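Local atomic coordinates of mitochondrial dynamics protein MID49 (PDB entry 4WOY), a protein that recruits the fission mediator dynamin-related protein 1 (DNM1L) to the mitochondrial outer membrane, regulates its GTPase activity and is required for mitochondrial fission. Residues A73-E78 with S113-F118; A99-Q104 with G121-S126; V178-P183 with L192-L197. The protein carries 1 engineered substitution. All blocks are in the same frame, centred on the assembly; numbering follows the deposited sequence.

Overall arrangement
All three contacts lie in the nucleotidyltransferase-like region of a chain that is the C-terminal, probably cytoplasmic, part of the protein. From the N terminus, residues 73-78 leave strand 69-74 and meet 113-118 across a loop of 34 residues, closing contact 1. Residues 99-104 lie within that loop, but their partner 121-126 lies beyond it, so contacts 1 and 2 cross; the salt bridge from Arg102 to Asp116 ties them together. Contact 3 follows in series and closes a hairpin of eight intervening residues. Its strand 173-182 runs parallel to strand 69-74, and backbone hydrogen bonds run from Ala73 N to Leu179 O and from Leu75 N to Val181 O. Ser126 packs on Ala194, joining contacts 2 and 3.

Contact 1 of 3, residues A73-E78 with S113-F118; sequences APLELE and SPWDRF
Trp115 is held across the contact by a hydrogen bond from its indole nitrogen, NE1, to Glu76 O at 2.9 Å. The bond is fairly straight, 162° at the hydrogen; the acceptor lies in the indole plane, whereas the donor stands above the plane of the carbonyl. A second polar link joins side chains: Ser113 OG donates to Glu78 OE2 over 2.9 Å, meeting it on the syn side. Glu78 is folded at chi2 (83°), which turns CD away from an extended path. Ser113 is doubly used, because its OG also accepts from Trp115 N at 3.1 Å. This ST turn shapes the start of the 113-118 segment, in the loop between strands 97-102 and 119-120, facing the chain where it runs on from strand 69-74.

Apolar contacts complete the grip. Leu75 CD2 sits 3.6 Å from the centroid of the indole six-membered ring, over its face, and Leu77 CD2 lies over the five-membered ring of Trp115 at 3.9 Å. Branched leucines suit these places, since both put a CD2 methyl over the same face of the indole, while the N-H at the ring edge points to Glu76 O. Phe48 meets Trp115 edge-to-face, and Trp82 NE1 hydrogen-bonds to Glu78 OE1.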
loop_
_atom_site.group_PDB
_atom_site.type_symbol
_atom_site.label_atom_id
_atom_site.label_comp_id
_atom_site.label_asym_id
_atom_site.label_seq_id
_atom_site.Cartn_x
_atom_site.Cartn_y
_atom_site.Cartn_z
ATOM N N ALA A 73 3.109 2.102 -12.075
ATOM C CA ALA A 73 3.129 2.567 -13.461
ATOM C C ALA A 73 2.848 4.083 -13.479
ATOM O O ALA A 73 1.690 4.506 -13.427
ATOM C CB ALA A 73 2.110 1.793 -14.321
ATOM N N PRO A 74 3.914 4.901 -13.495
ATOM C CA PRO A 74 3.731 6.361 -13.400
ATOM C C PRO A 74 3.247 7.003 -14.689
ATOM O O PRO A 74 3.816 6.788 -15.748
ATOM C CB PRO A 74 5.125 6.872 -13.022
ATOM C CG PRO A 74 6.075 5.803 -13.499
ATOM C CD PRO A 74 5.332 4.499 -13.387
ATOM N N LEU A 75 2.180 7.785 -14.582
ATOM C CA LEU A 75 1.720 8.597 -15.692
ATOM C C LEU A 75 2.665 9.772 -15.829
ATOM O O LEU A 75 3.087 10.338 -14.811
ATOM C CB LEU A 75 0.295 9.091 -15.454
ATOM C CG LEU A 75 -0.862 8.122 -15.682
ATOM C CD1 LEU A 75 -1.021 7.155 -14.503
ATOM C CD2 LEU A 75 -2.130 8.926 -15.962
ATOM N N GLU A 76 3.055 10.113 -17.056
ATOM C CA GLU A 76 3.838 11.332 -17.231
ATOM C C GLU A 76 2.902 12.435 -17.691
ATOM O O GLU A 76 2.541 12.489 -18.862
ATOM C CB GLU A 76 4.988 11.134 -18.217
ATOM C CG GLU A 76 6.023 10.150 -17.684
ATOM C CD GLU A 76 7.090 9.773 -18.675
ATOM O OE1 GLU A 76 6.972 10.109 -19.882
ATOM O OE2 GLU A 76 8.065 9.139 -18.222
ATOM N N LEU A 77 2.507 13.306 -16.764
ATOM C CA LEU A 77 1.592 14.392 -17.096
ATOM C C LEU A 77 2.351 15.633 -17.620
ATOM O O LEU A 77 3.437 15.952 -17.140
ATOM C CB LEU A 77 0.743 14.754 -15.874
ATOM C CG LEU A 77 -0.180 13.665 -15.313
ATOM C CD1 LEU A 77 -0.979 14.161 -14.102
ATOM C CD2 LEU A 77 -1.108 13.159 -16.400
ATOM N N GLU A 78 1.808 16.302 -18.630
ATOM C CA GLU A 78 2.395 17.572 -19.093
ATOM C C GLU A 78 2.426 18.601 -17.957
ATOM O O GLU A 78 1.422 18.832 -17.299
ATOM C CB GLU A 78 1.633 18.156 -20.297
ATOM C CG GLU A 78 1.583 17.258 -21.532
ATOM C CD GLU A 78 0.482 16.192 -21.475
ATOM O OE1 GLU A 78 -0.132 15.994 -20.404
ATOM O OE2 GLU A 78 0.224 15.558 -22.516
ATOM N N SER A 113 -3.521 16.581 -25.297
ATOM C CA SER A 113 -2.858 15.600 -24.447
ATOM C C SER A 113 -3.393 14.188 -24.660
ATOM O O SER A 113 -4.605 13.990 -24.732
ATOM C CB SER A 113 -3.013 15.969 -22.981
ATOM O OG SER A 113 -2.606 14.873 -22.178
ATOM N N PRO A 114 -2.487 13.196 -24.728
ATOM C CA PRO A 114 -2.886 11.790 -24.881
ATOM C C PRO A 114 -3.732 11.314 -23.711
ATOM O O PRO A 114 -4.517 10.379 -23.853
ATOM C CB PRO A 114 -1.534 11.041 -24.936
ATOM C CG PRO A 114 -0.539 11.996 -24.253
ATOM C CD PRO A 114 -1.011 13.352 -24.664
ATOM N N TRP A 115 -3.604 11.967 -22.565
ATOM C CA TRP A 115 -4.415 11.587 -21.435
ATOM C C TRP A 115 -5.867 12.097 -21.545
ATOM O O TRP A 115 -6.727 11.701 -20.732
ATOM C CB TRP A 115 -3.777 12.097 -20.142
ATOM C CG TRP A 115 -2.367 11.609 -19.923
ATOM C CD1 TRP A 115 -1.227 12.375 -19.887
ATOM C CD2 TRP A 115 -1.944 10.245 -19.703
ATOM N NE1 TRP A 115 -0.128 11.571 -19.659
ATOM C CE2 TRP A 115 -0.540 10.266 -19.544
ATOM C CE3 TRP A 115 -2.614 9.012 -19.647
ATOM C CZ2 TRP A 115 0.205 9.096 -19.328
ATOM C CZ3 TRP A 115 -1.871 7.853 -19.418
ATOM C CH2 TRP A 115 -0.479 7.906 -19.260
ATOM N N ASP A 116 -6.142 12.979 -22.515
ATOM C CA ASP A 116 -7.486 13.577 -22.622
ATOM C C ASP A 116 -8.595 12.533 -22.871
ATOM O O ASP A 116 -9.738 12.745 -22.458
ATOM C CB ASP A 116 -7.559 14.634 -23.727
ATOM C CG ASP A 116 -6.827 15.909 -23.376
ATOM O OD1 ASP A 116 -6.500 16.127 -22.190
ATOM O OD2 ASP A 116 -6.593 16.709 -24.301
ATOM N N ARG A 117 -8.265 11.403 -23.497
ATOM C CA ARG A 117 -9.280 10.375 -23.740
ATOM C C ARG A 117 -9.812 9.748 -22.434
ATOM O O ARG A 117 -10.852 9.084 -22.439
ATOM C CB ARG A 117 -8.746 9.284 -24.645
ATOM C CG ARG A 117 -7.689 8.472 -24.010
ATOM C CD ARG A 117 -7.331 7.304 -24.894
ATOM N NE ARG A 117 -8.254 6.202 -24.693
ATOM C CZ ARG A 117 -7.985 4.945 -25.031
ATOM N NH1 ARG A 117 -6.816 4.635 -25.593
ATOM N NH2 ARG A 117 -8.884 3.996 -24.800
ATOM N N PHE A 118 -9.101 9.958 -21.330
ATOM C CA PHE A 118 -9.547 9.480 -20.029
ATOM C C PHE A 118 -10.255 10.564 -19.241
ATOM O O PHE A 118 -10.500 10.416 -18.041
ATOM C CB PHE A 118 -8.355 8.931 -19.245
ATOM C CG PHE A 118 -7.572 7.931 -20.021
ATOM C CD1 PHE A 118 -8.112 6.667 -20.277
ATOM C CD2 PHE A 118 -6.333 8.267 -20.564
ATOM C CE1 PHE A 118 -7.401 5.733 -21.033
ATOM C CE2 PHE A 118 -5.619 7.341 -21.321
ATOM C CZ PHE A 118 -6.163 6.066 -21.562
#

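Contact 2 of 3, residues A99-Q104 with G121-S126; sequences AVRRTQ and GGYLSS
Gly122 presents its carbonyl oxygen to strand 97-102, where Arg102 N donates to Gly122 O at 3.0 Å. Just before it, Gly121 has phi 58° and psi -122°, a positive phi that favours glycine; together the two glycines fit the corners of a type II' beta turn joining strands 119-120 and 123-124.

Tyr123 comes next, its backbone bridged to that of Arg101. Its CA makes a CH...O contact with Val100 O at 3.2 Å, and this oxygen also lies near the plane of the ring, at its edge. With CG anti to the carbonyl carbon (chi1 -64°), the tyrosine runs beside Arg101, both side chains pointing the same way. Ring atom CD1 of Tyr123 touches Ala99 CB at 3.7 Å, and CE1 of the same ring is equally far from Arg101 CB. The small alanine and the aliphatic root of the arginine give CD1 and CE1 of the ring apolar neighbours, while the guanidinium extends past it, with Tyr123 OH near its plane.

This single bridge, flanked by two hydrogen bonds, sets the 123-124 arm of the small hairpin beside the end of strand 97-102, which pairs with strand 82-86. Leu124 N supplies the second flanking bond, 2.9 Å to Val100 O. On the face away from Tyr123, Leu124 CB lies beside Val100 CG1 at 4.1 Å, both residues buried as their branched apolar side chains suit, with Trp82 covering the leucine and Trp205 the valine. Ser125 then N-caps helix 126-139, its OG taking up Val128 N.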
loop_
_atom_site.group_PDB
_atom_site.type_symbol
_atom_site.label_atom_id
_atom_site.label_comp_id
_atom_site.label_asym_id
_atom_site.label_seq_id
_atom_site.Cartn_x
_atom_site.Cartn_y
_atom_site.Cartn_z
ATOM N N ALA A 99 -8.619 14.924 -6.815
ATOM C CA ALA A 99 -9.001 15.040 -8.228
ATOM C C ALA A 99 -7.828 15.582 -9.026
ATOM O O ALA A 99 -6.966 16.287 -8.505
ATOM C CB ALA A 99 -10.224 15.910 -8.422
ATOM N N VAL A 100 -7.788 15.202 -10.289
ATOM C CA VAL A 100 -6.767 15.657 -11.205
ATOM C C VAL A 100 -7.496 16.472 -12.290
ATOM O O VAL A 100 -8.232 15.919 -13.117
ATOM C CB VAL A 100 -5.944 14.456 -11.804
ATOM C CG1 VAL A 100 -4.867 14.944 -12.731
ATOM C CG2 VAL A 100 -5.323 13.610 -10.699
ATOM N N ARG A 101 -7.300 17.791 -12.252
ATOM C CA ARG A 101 -8.056 18.744 -13.062
ATOM C C ARG A 101 -7.283 19.112 -14.319
ATOM O O ARG A 101 -6.122 19.517 -14.270
ATOM C CB ARG A 101 -8.354 20.014 -12.247
ATOM C CG ARG A 101 -9.292 21.016 -12.904
ATOM C CD ARG A 101 -9.283 22.370 -12.164
ATOM N NE ARG A 101 -10.204 22.404 -11.031
ATOM C CZ ARG A 101 -10.004 23.109 -9.918
ATOM N NH1 ARG A 101 -8.895 23.840 -9.766
ATOM N NH2 ARG A 101 -10.910 23.076 -8.945
ATOM N N ARG A 102 -7.939 18.970 -15.449
ATOM C CA ARG A 102 -7.380 19.392 -16.703
ATOM C C ARG A 102 -7.431 20.915 -16.713
ATOM O O ARG A 102 -8.383 21.516 -16.222
ATOM C CB ARG A 102 -8.130 18.763 -17.870
ATOM C CG ARG A 102 -7.650 19.222 -19.226
ATOM C CD ARG A 102 -6.182 18.908 -19.513
ATOM N NE ARG A 102 -6.017 18.791 -20.961
ATOM C CZ ARG A 102 -5.870 19.823 -21.791
ATOM N NH1 ARG A 102 -5.841 21.063 -21.324
ATOM N NH2 ARG A 102 -5.754 19.618 -23.097
ATOM N N THR A 103 -6.358 21.523 -17.208
ATOM C CA THR A 103 -6.129 22.969 -17.152
ATOM C C THR A 103 -5.927 23.552 -18.558
ATOM O O THR A 103 -5.663 22.807 -19.491
ATOM C CB THR A 103 -4.848 23.266 -16.305
ATOM O OG1 THR A 103 -4.993 22.765 -14.970
ATOM C CG2 THR A 103 -4.671 24.637 -16.197
ATOM N N GLN A 104 -6.027 24.875 -18.709
ATOM C CA GLN A 104 -5.636 25.552 -19.946
ATOM C C GLN A 104 -6.374 24.987 -21.150
ATOM O O GLN A 104 -5.802 24.785 -22.194
ATOM C CB GLN A 104 -4.117 25.438 -20.147
ATOM C CG GLN A 104 -3.317 25.948 -18.947
ATOM C CD GLN A 104 -1.887 26.322 -19.264
ATOM O OE1 GLN A 104 -1.392 26.072 -20.360
ATOM N NE2 GLN A 104 -1.201 26.889 -18.284
ATOM N N GLY A 121 -15.780 14.751 -17.946
ATOM C CA GLY A 121 -15.866 16.192 -17.788
ATOM C C GLY A 121 -14.515 16.865 -17.905
ATOM O O GLY A 121 -13.831 16.722 -18.911
ATOM N N GLY A 122 -14.118 17.584 -16.861
ATOM C CA GLY A 122 -12.828 18.252 -16.838
ATOM C C GLY A 122 -11.768 17.624 -15.939
ATOM O O GLY A 122 -10.806 18.282 -15.550
ATOM N N TYR A 123 -11.967 16.359 -15.587
ATOM C CA TYR A 123 -11.036 15.655 -14.736
ATOM C C TYR A 123 -10.556 14.371 -15.344
ATOM O O TYR A 123 -11.317 13.657 -16.002
ATOM C CB TYR A 123 -11.693 15.355 -13.398
ATOM C CG TYR A 123 -12.045 16.602 -12.632
ATOM C CD1 TYR A 123 -11.122 17.192 -11.759
ATOM C CD2 TYR A 123 -13.289 17.208 -12.790
ATOM C CE1 TYR A 123 -11.439 18.357 -11.060
ATOM C CE2 TYR A 123 -13.622 18.379 -12.089
ATOM C CZ TYR A 123 -12.687 18.946 -11.240
ATOM O OH TYR A 123 -13.003 20.084 -10.536
ATOM N N LEU A 124 -9.292 14.066 -15.093
ATOM C CA LEU A 124 -8.716 12.802 -15.485
ATOM C C LEU A 124 -9.260 11.688 -14.593
ATOM O O LEU A 124 -9.019 11.671 -13.384
ATOM C CB LEU A 124 -7.197 12.862 -15.378
ATOM C CG LEU A 124 -6.396 11.651 -15.819
ATOM C CD1 LEU A 124 -6.606 11.426 -17.287
ATOM C CD2 LEU A 124 -4.943 11.923 -15.514
ATOM N N SER A 125 -9.990 10.757 -15.201
ATOM C CA SER A 125 -10.742 9.765 -14.436
ATOM C C SER A 125 -9.926 8.518 -14.118
ATOM O O SER A 125 -9.570 7.787 -15.015
ATOM C CB SER A 125 -12.000 9.345 -15.192
ATOM O OG SER A 125 -12.680 8.311 -14.490
ATOM N N SER A 126 -9.676 8.258 -12.842
ATOM C CA SER A 126 -8.998 7.030 -12.477
ATOM C C SER A 126 -9.836 5.818 -12.929
ATOM O O SER A 126 -9.279 4.845 -13.419
ATOM C CB SER A 126 -8.705 7.005 -10.970
ATOM O OG SER A 126 -9.888 6.927 -10.223
#

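Contact 3 of 3, residues V178-P183 with L192-L197; sequences VLMVVP and LLAWPL
In the beta hairpin of strands 173-182 and 191-193, Val182 and Leu192 form an antiparallel hydrogen-bonded pair near the tip, with Leu192 N donating to Val182 O at 2.9 Å and Val182 N returning the bond to Leu192 O. Val181 and Leu193 follow as a non-hydrogen-bonded pair. Then Ala194 N reaches Met180 O in a nearly straight bond of 2.9 Å (171° at the hydrogen).

The side chains alternate between two faces; beta-branched valines suit extended strands, and apolar residues a buried sheet. On one face, Val182 CG2, held between its backbone N and carbonyl carbon, presses against Leu192 CB at 3.5 Å, and the bend at chi3 (-60°) brings Met180 CE to Ala194 CB; Trp205 and helix 126-139 cover this side. On the other, Val181 CG1 meets Leu193 CD2 at 3.5 Å, the two side chains lying side by side, and Leu179 CD1 adds to the same cluster. Leu179 uses its second methyl, CD2, on Trp195: it sits over the indole face, 3.7 Å from the centroid of the six-membered ring, while CD of the less well ordered Pro196 lies against the opposite face.

Beyond the last direct bond, Ala194 centres an inverse gamma turn and the strands part. A water spans them there, accepting from Met180 N at 2.9 Å and donating both protons, to Ala194 O at 2.7 Å and to Val178 O at 3.0 Å. Three polar backbone atoms of a buried contact whose side chains are apolar are therefore satisfied without direct strand pairing, and the water continues the hydrogen bonding of the hairpin where the chain turns away.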
loop_
_atom_site.group_PDB
_atom_site.type_symbol
_atom_site.label_atom_id
_atom_site.label_comp_id
_atom_site.label_asym_id
_atom_site.label_seq_id
_atom_site.Cartn_x
_atom_site.Cartn_y
_atom_site.Cartn_z
ATOM N N VAL A 178 -0.993 -3.755 -9.490
ATOM C CA VAL A 178 -0.602 -2.860 -10.570
ATOM C C VAL A 178 -1.194 -1.493 -10.289
ATOM O O VAL A 178 -2.417 -1.330 -10.292
ATOM C CB VAL A 178 -1.073 -3.350 -11.929
ATOM C CG1 VAL A 178 -0.567 -2.422 -13.005
ATOM C CG2 VAL A 178 -0.599 -4.775 -12.169
ATOM N N LEU A 179 -0.320 -0.521 -10.018
ATOM C CA LEU A 179 -0.766 0.797 -9.591
ATOM C C LEU A 179 -0.383 1.889 -10.564
ATOM O O LEU A 179 0.798 2.242 -10.674
ATOM C CB LEU A 179 -0.192 1.129 -8.219
ATOM C CG LEU A 179 -0.508 0.142 -7.101
ATOM C CD1 LEU A 179 0.448 0.377 -5.938
ATOM C CD2 LEU A 179 -1.975 0.275 -6.642
ATOM N N MET A 180 -1.381 2.446 -11.251
ATOM C CA MET A 180 -1.134 3.647 -12.075
ATOM C C MET A 180 -1.080 4.863 -11.150
ATOM O O MET A 180 -2.001 5.091 -10.369
ATOM C CB MET A 180 -2.206 3.833 -13.157
ATOM C CG MET A 180 -2.073 2.860 -14.348
ATOM S SD MET A 180 -3.448 2.915 -15.510
ATOM C CE MET A 180 -4.842 2.482 -14.470
ATOM N N VAL A 181 0.006 5.619 -11.200
ATOM C CA VAL A 181 0.219 6.640 -10.195
ATOM C C VAL A 181 0.590 7.989 -10.798
ATOM O O VAL A 181 1.151 8.053 -11.903
ATOM C CB VAL A 181 1.297 6.189 -9.182
ATOM C CG1 VAL A 181 0.899 4.853 -8.536
ATOM C CG2 VAL A 181 2.660 6.053 -9.847
ATOM N N VAL A 182 0.208 9.064 -10.092
ATOM C CA VAL A 182 0.670 10.429 -10.407
ATOM C C VAL A 182 1.347 11.007 -9.134
ATOM O O VAL A 182 1.018 10.569 -8.006
ATOM C CB VAL A 182 -0.492 11.350 -10.904
ATOM C CG1 VAL A 182 -1.255 10.711 -12.057
ATOM C CG2 VAL A 182 -1.439 11.653 -9.813
ATOM N N PRO A 183 2.274 11.993 -9.294
ATOM C CA PRO A 183 3.140 12.482 -8.195
ATOM C C PRO A 183 2.510 13.138 -6.948
ATOM O O PRO A 183 3.197 13.180 -5.935
ATOM C CB PRO A 183 4.046 13.505 -8.894
ATOM C CG PRO A 183 4.142 13.018 -10.293
ATOM C CD PRO A 183 2.754 12.475 -10.602
ATOM N N LEU A 192 -0.776 9.668 -5.881
ATOM C CA LEU A 192 -2.184 9.389 -6.073
ATOM C C LEU A 192 -2.268 8.125 -6.900
ATOM O O LEU A 192 -1.554 8.000 -7.910
ATOM C CB LEU A 192 -2.882 10.541 -6.793
ATOM C CG LEU A 192 -2.650 11.923 -6.195
ATOM C CD1 LEU A 192 -3.312 12.987 -7.061
ATOM C CD2 LEU A 192 -3.140 11.937 -4.778
ATOM N N LEU A 193 -3.128 7.195 -6.493
ATOM C CA LEU A 193 -3.290 5.952 -7.226
ATOM C C LEU A 193 -4.621 5.906 -7.940
ATOM O O LEU A 193 -5.632 6.351 -7.406
ATOM C CB LEU A 193 -3.205 4.744 -6.295
ATOM C CG LEU A 193 -2.241 4.649 -5.115
ATOM C CD1 LEU A 193 -2.784 3.653 -4.126
ATOM C CD2 LEU A 193 -0.897 4.189 -5.589
ATOM N N ALA A 194 -4.628 5.330 -9.125
ATOM C CA ALA A 194 -5.857 4.953 -9.762
ATOM C C ALA A 194 -6.343 3.654 -9.112
ATOM O O ALA A 194 -6.061 2.563 -9.598
ATOM C CB ALA A 194 -5.644 4.761 -11.264
ATOM N N TRP A 195 -7.097 3.753 -8.034
ATOM C CA TRP A 195 -7.506 2.558 -7.324
ATOM C C TRP A 195 -8.984 2.631 -7.137
ATOM O O TRP A 195 -9.541 3.715 -7.066
ATOM C CB TRP A 195 -6.789 2.417 -5.981
ATOM C CG TRP A 195 -6.482 0.972 -5.555
ATOM C CD1 TRP A 195 -6.749 0.408 -4.343
ATOM C CD2 TRP A 195 -5.870 -0.067 -6.355
ATOM N NE1 TRP A 195 -6.322 -0.899 -4.322
ATOM C CE2 TRP A 195 -5.790 -1.221 -5.545
ATOM C CE3 TRP A 195 -5.388 -0.133 -7.677
ATOM C CZ2 TRP A 195 -5.233 -2.432 -6.007
ATOM C CZ3 TRP A 195 -4.833 -1.337 -8.137
ATOM C CH2 TRP A 195 -4.764 -2.467 -7.302
ATOM N N PRO A 196 -9.639 1.468 -7.137
ATOM C CA PRO A 196 -11.068 1.535 -6.916
ATOM C C PRO A 196 -11.406 1.847 -5.490
ATOM O O PRO A 196 -10.725 1.508 -4.521
ATOM C CB PRO A 196 -11.544 0.124 -7.274
ATOM C CG PRO A 196 -10.387 -0.727 -6.930
ATOM C CD PRO A 196 -9.193 0.079 -7.348
ATOM N N LEU A 197 -12.474 2.594 -5.407
ATOM C CA LEU A 197 -13.547 2.215 -4.551
ATOM C C LEU A 197 -14.550 2.583 -5.641
ATOM O O LEU A 197 -14.536 3.712 -6.147
ATOM C CB LEU A 197 -13.600 2.980 -3.221
ATOM C CG LEU A 197 -14.642 2.485 -2.217
ATOM C CD1 LEU A 197 -14.102 1.268 -1.471
ATOM C CD2 LEU A 197 -14.986 3.579 -1.236
HETATM O O HOH W 1 -3.933 1.267 -10.557
#